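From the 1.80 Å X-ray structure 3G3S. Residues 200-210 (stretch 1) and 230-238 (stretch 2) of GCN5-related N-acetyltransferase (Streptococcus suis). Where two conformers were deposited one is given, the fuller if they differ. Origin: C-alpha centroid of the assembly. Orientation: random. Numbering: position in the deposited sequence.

Stretch 1 200-210: LAKACAAQLIL
Stretch 2 230-238: KLAEKLGYE

Stretch 1 is helical from Leu200 to Leu210, with regular i to i+4 hydrogen bonds running from Cys204 N to Leu200 O (3.0 Å) through Leu210 N to Ala206 O (3.0 Å). In stretch 2, Lys230 to Lys234 lie in the final part of a helix that begins earlier in the chain. The two axes run in broadly the same direction, crossing at -49° with a closest approach of 10.5 Å. The register is set by two CA pairs, Lys202 CA to Leu231 CA at 6.9 Å and Ala206 CA to Leu235 CA at 6.7 Å, so one helical step of four residues on each side keeps the pairing. No hydrogen bond crosses between the stretches; the contact is apolar packing that buries 323 Å², both sides summed.

Lys230 (chi1 m, modelled only to CG) stays out of reach. Leu231 makes the first contact: its CA-to-CB bond points toward stretch 1, and the t,p rotamer (174°, 45°) brings Leu231 CD2 to 3.9 Å from Ala201 CB and Leu231 CD1 to 3.8 Å from Lys202 CB. A methyl at Ala201 and the aliphatic base of Lys202 suit this contact, while the lysine chain (t,t,p,t) leads its amine away. Ala232 points away and Glu233 (m,t) is exposed, as expected for a charged residue off the interface. The CA-to-CB bond of Lys234 points toward stretch 1; of the atoms modelled, to CG, the nearest approach is Lys234 CB to Lys202 CD, 5.1 Å.

Leu235 is the central knob. Leu235 N hydrogen-bonds to Leu231 O at 3.0 Å, and the m,t side chain (-65°, 167°) sits among Lys202, Ala205, Ala206 and Ile209. Leu235 CD1 lies 3.4 Å from Ala205 CB; Leu235 CD2 lies 4.1 Å from Ala206 CB and 3.8 Å from Lys202 O. Beside the small side chains of Ala205 and Ala206, Leu235 CD2 lies 4.0 Å from Ala206 N. Ile209, with rotamer m,t (-70°, 168°), closes the hole by placing Ile209 CD1 4.0 Å from Leu235 CB.

Gly236 is the first residue to leave helical phi/psi, with a Schellman motif: phi/psi is 116/-8, Gly236 N hydrogen-bonds to Glu233 O at 3.2 Å, and Tyr237 N hydrogen-bonds to Ala232 O at 2.9 Å. At these angles a CB would be jammed against Leu235 O, so glycine fits.

Tyr237 then turns extended (-73/155). Its CA-to-CB bond points sideways, but chi1 of -61° and chi2 of -88° carry the ring end nearer. Ile209 CD1 meets the ring obliquely, 3.8 Å from Tyr237 CE2 and 3.7 Å from Tyr237 OH. Tyr237 is buried, and its OH is hydrogen-bonded elsewhere in the structure. Glu238 (-124/142) is exposed and out of reach of stretch 1.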

# COMPACT_ATOMS: atom_id res chain seq x y z
N LEU A 200 20.24 17.81 22.51
CA LEU A 200 20.67 16.90 21.49
C LEU A 200 19.48 16.26 20.75
O LEU A 200 19.51 16.12 19.52
CB LEU A 200 21.58 15.83 22.09
CG LEU A 200 22.89 16.32 22.75
CD1 LEU A 200 23.76 15.16 23.15
CD2 LEU A 200 23.69 17.27 21.87
N ALA A 201 18.45 15.86 21.49
CA ALA A 201 17.25 15.25 20.90
C ALA A 201 16.62 16.12 19.80
O ALA A 201 16.28 15.64 18.72
CB ALA A 201 16.22 14.97 22.01
N LYS A 202 16.53 17.40 20.11
CA LYS A 202 15.98 18.45 19.26
C LYS A 202 16.79 18.61 17.97
O LYS A 202 16.23 18.76 16.89
CB LYS A 202 15.99 19.72 20.11
CG LYS A 202 15.33 20.95 19.60
CD LYS A 202 15.47 22.10 20.65
CE LYS A 202 16.92 22.63 20.78
NZ LYS A 202 17.20 23.45 22.01
N ALA A 203 18.11 18.55 18.08
CA ALA A 203 18.97 18.64 16.92
C ALA A 203 18.84 17.43 16.00
O ALA A 203 18.76 17.60 14.78
CB ALA A 203 20.45 18.83 17.36
N CYS A 204 18.85 16.22 16.55
CA CYS A 204 18.73 15.04 15.68
C CYS A 204 17.30 14.86 15.16
O CYS A 204 17.12 14.29 14.10
CB CYS A 204 19.26 13.75 16.37
SG CYS A 204 18.65 13.41 18.01
N ALA A 205 16.30 15.31 15.93
CA ALA A 205 14.91 15.27 15.49
C ALA A 205 14.77 16.24 14.34
O ALA A 205 14.21 15.89 13.31
CB ALA A 205 13.99 15.64 16.60
N ALA A 206 15.34 17.43 14.50
CA ALA A 206 15.25 18.42 13.43
C ALA A 206 15.86 17.87 12.15
O ALA A 206 15.25 17.96 11.09
CB ALA A 206 15.91 19.76 13.84
N GLN A 207 17.04 17.28 12.25
CA GLN A 207 17.73 16.71 11.09
C GLN A 207 16.93 15.61 10.42
O GLN A 207 16.84 15.55 9.20
CB GLN A 207 19.07 16.14 11.53
CG GLN A 207 19.97 15.49 10.44
CD GLN A 207 20.66 16.50 9.57
OE1 GLN A 207 20.02 17.18 8.78
NE2 GLN A 207 21.97 16.60 9.70
N LEU A 208 16.40 14.71 11.24
CA LEU A 208 15.59 13.61 10.70
C LEU A 208 14.37 14.14 9.93
O LEU A 208 14.10 13.67 8.83
CB LEU A 208 15.13 12.68 11.83
CG LEU A 208 14.26 11.48 11.42
CD1 LEU A 208 14.95 10.66 10.35
CD2 LEU A 208 13.89 10.63 12.63
N ILE A 209 13.66 15.09 10.53
CA ILE A 209 12.47 15.72 9.91
C ILE A 209 12.90 16.26 8.56
O ILE A 209 12.30 15.95 7.55
CB ILE A 209 11.87 16.83 10.81
CG1 ILE A 209 11.23 16.20 12.06
CG2 ILE A 209 10.83 17.71 10.02
CD1 ILE A 209 10.83 17.16 13.18
N LEU A 210 13.97 17.05 8.54
CA LEU A 210 14.50 17.62 7.29
C LEU A 210 14.85 16.55 6.26
O LEU A 210 14.56 16.70 5.06
CB LEU A 210 15.71 18.51 7.57
CG LEU A 210 15.42 19.86 8.20
CD1 LEU A 210 16.72 20.50 8.69
CD2 LEU A 210 14.70 20.79 7.21
N LYS A 230 6.13 18.44 24.36
CA LYS A 230 6.70 19.80 24.35
C LYS A 230 7.85 19.94 23.37
O LYS A 230 8.00 20.99 22.76
CB LYS A 230 7.11 20.23 25.76
CG LYS A 230 5.91 20.52 26.68
N LEU A 231 8.65 18.89 23.21
CA LEU A 231 9.70 18.85 22.21
C LEU A 231 9.09 18.91 20.82
O LEU A 231 9.49 19.72 19.96
CB LEU A 231 10.52 17.57 22.35
CG LEU A 231 11.59 17.25 21.31
CD1 LEU A 231 12.46 18.46 20.95
CD2 LEU A 231 12.45 16.07 21.79
N ALA A 232 8.11 18.04 20.58
CA ALA A 232 7.43 18.01 19.29
C ALA A 232 6.88 19.39 18.96
O ALA A 232 6.99 19.80 17.81
CB ALA A 232 6.30 16.96 19.28
N GLU A 233 6.32 20.10 19.95
CA GLU A 233 5.76 21.45 19.73
C GLU A 233 6.86 22.41 19.29
O GLU A 233 6.65 23.23 18.39
CB GLU A 233 5.03 21.97 20.96
CG GLU A 233 3.71 21.25 21.19
CD GLU A 233 3.08 21.52 22.54
OE1 GLU A 233 3.79 21.92 23.50
OE2 GLU A 233 1.85 21.30 22.65
N LYS A 234 8.05 22.27 19.85
CA LYS A 234 9.20 23.09 19.43
C LYS A 234 9.57 22.78 18.00
O LYS A 234 10.02 23.66 17.29
CB LYS A 234 10.41 22.89 20.34
CG LYS A 234 10.21 23.43 21.78
N LEU A 235 9.38 21.53 17.58
CA LEU A 235 9.72 21.11 16.21
C LEU A 235 8.63 21.41 15.20
O LEU A 235 8.82 21.17 14.02
CB LEU A 235 10.06 19.62 16.18
CG LEU A 235 11.32 19.23 16.97
CD1 LEU A 235 11.38 17.74 17.14
CD2 LEU A 235 12.59 19.75 16.31
N GLY A 236 7.48 21.86 15.67
CA GLY A 236 6.38 22.27 14.79
C GLY A 236 5.12 21.47 14.87
O GLY A 236 4.13 21.84 14.26
N TYR A 237 5.13 20.36 15.60
CA TYR A 237 3.93 19.54 15.72
C TYR A 237 2.91 20.22 16.62
O TYR A 237 3.26 21.06 17.46
CB TYR A 237 4.29 18.13 16.25
CG TYR A 237 5.23 17.35 15.37
CD1 TYR A 237 4.74 16.57 14.35
CD2 TYR A 237 6.60 17.36 15.58
CE1 TYR A 237 5.58 15.88 13.52
CE2 TYR A 237 7.45 16.63 14.79
CZ TYR A 237 6.93 15.86 13.77
OH TYR A 237 7.76 15.15 12.92
N GLU A 238 1.64 19.89 16.43
CA GLU A 238 0.58 20.41 17.27
C GLU A 238 -0.17 19.23 17.85
O GLU A 238 -0.40 18.23 17.17
CB GLU A 238 -0.38 21.29 16.50
CG GLU A 238 0.25 22.61 16.10
CD GLU A 238 -0.69 23.51 15.34
OE1 GLU A 238 -1.91 23.22 15.33
OE2 GLU A 238 -0.20 24.51 14.76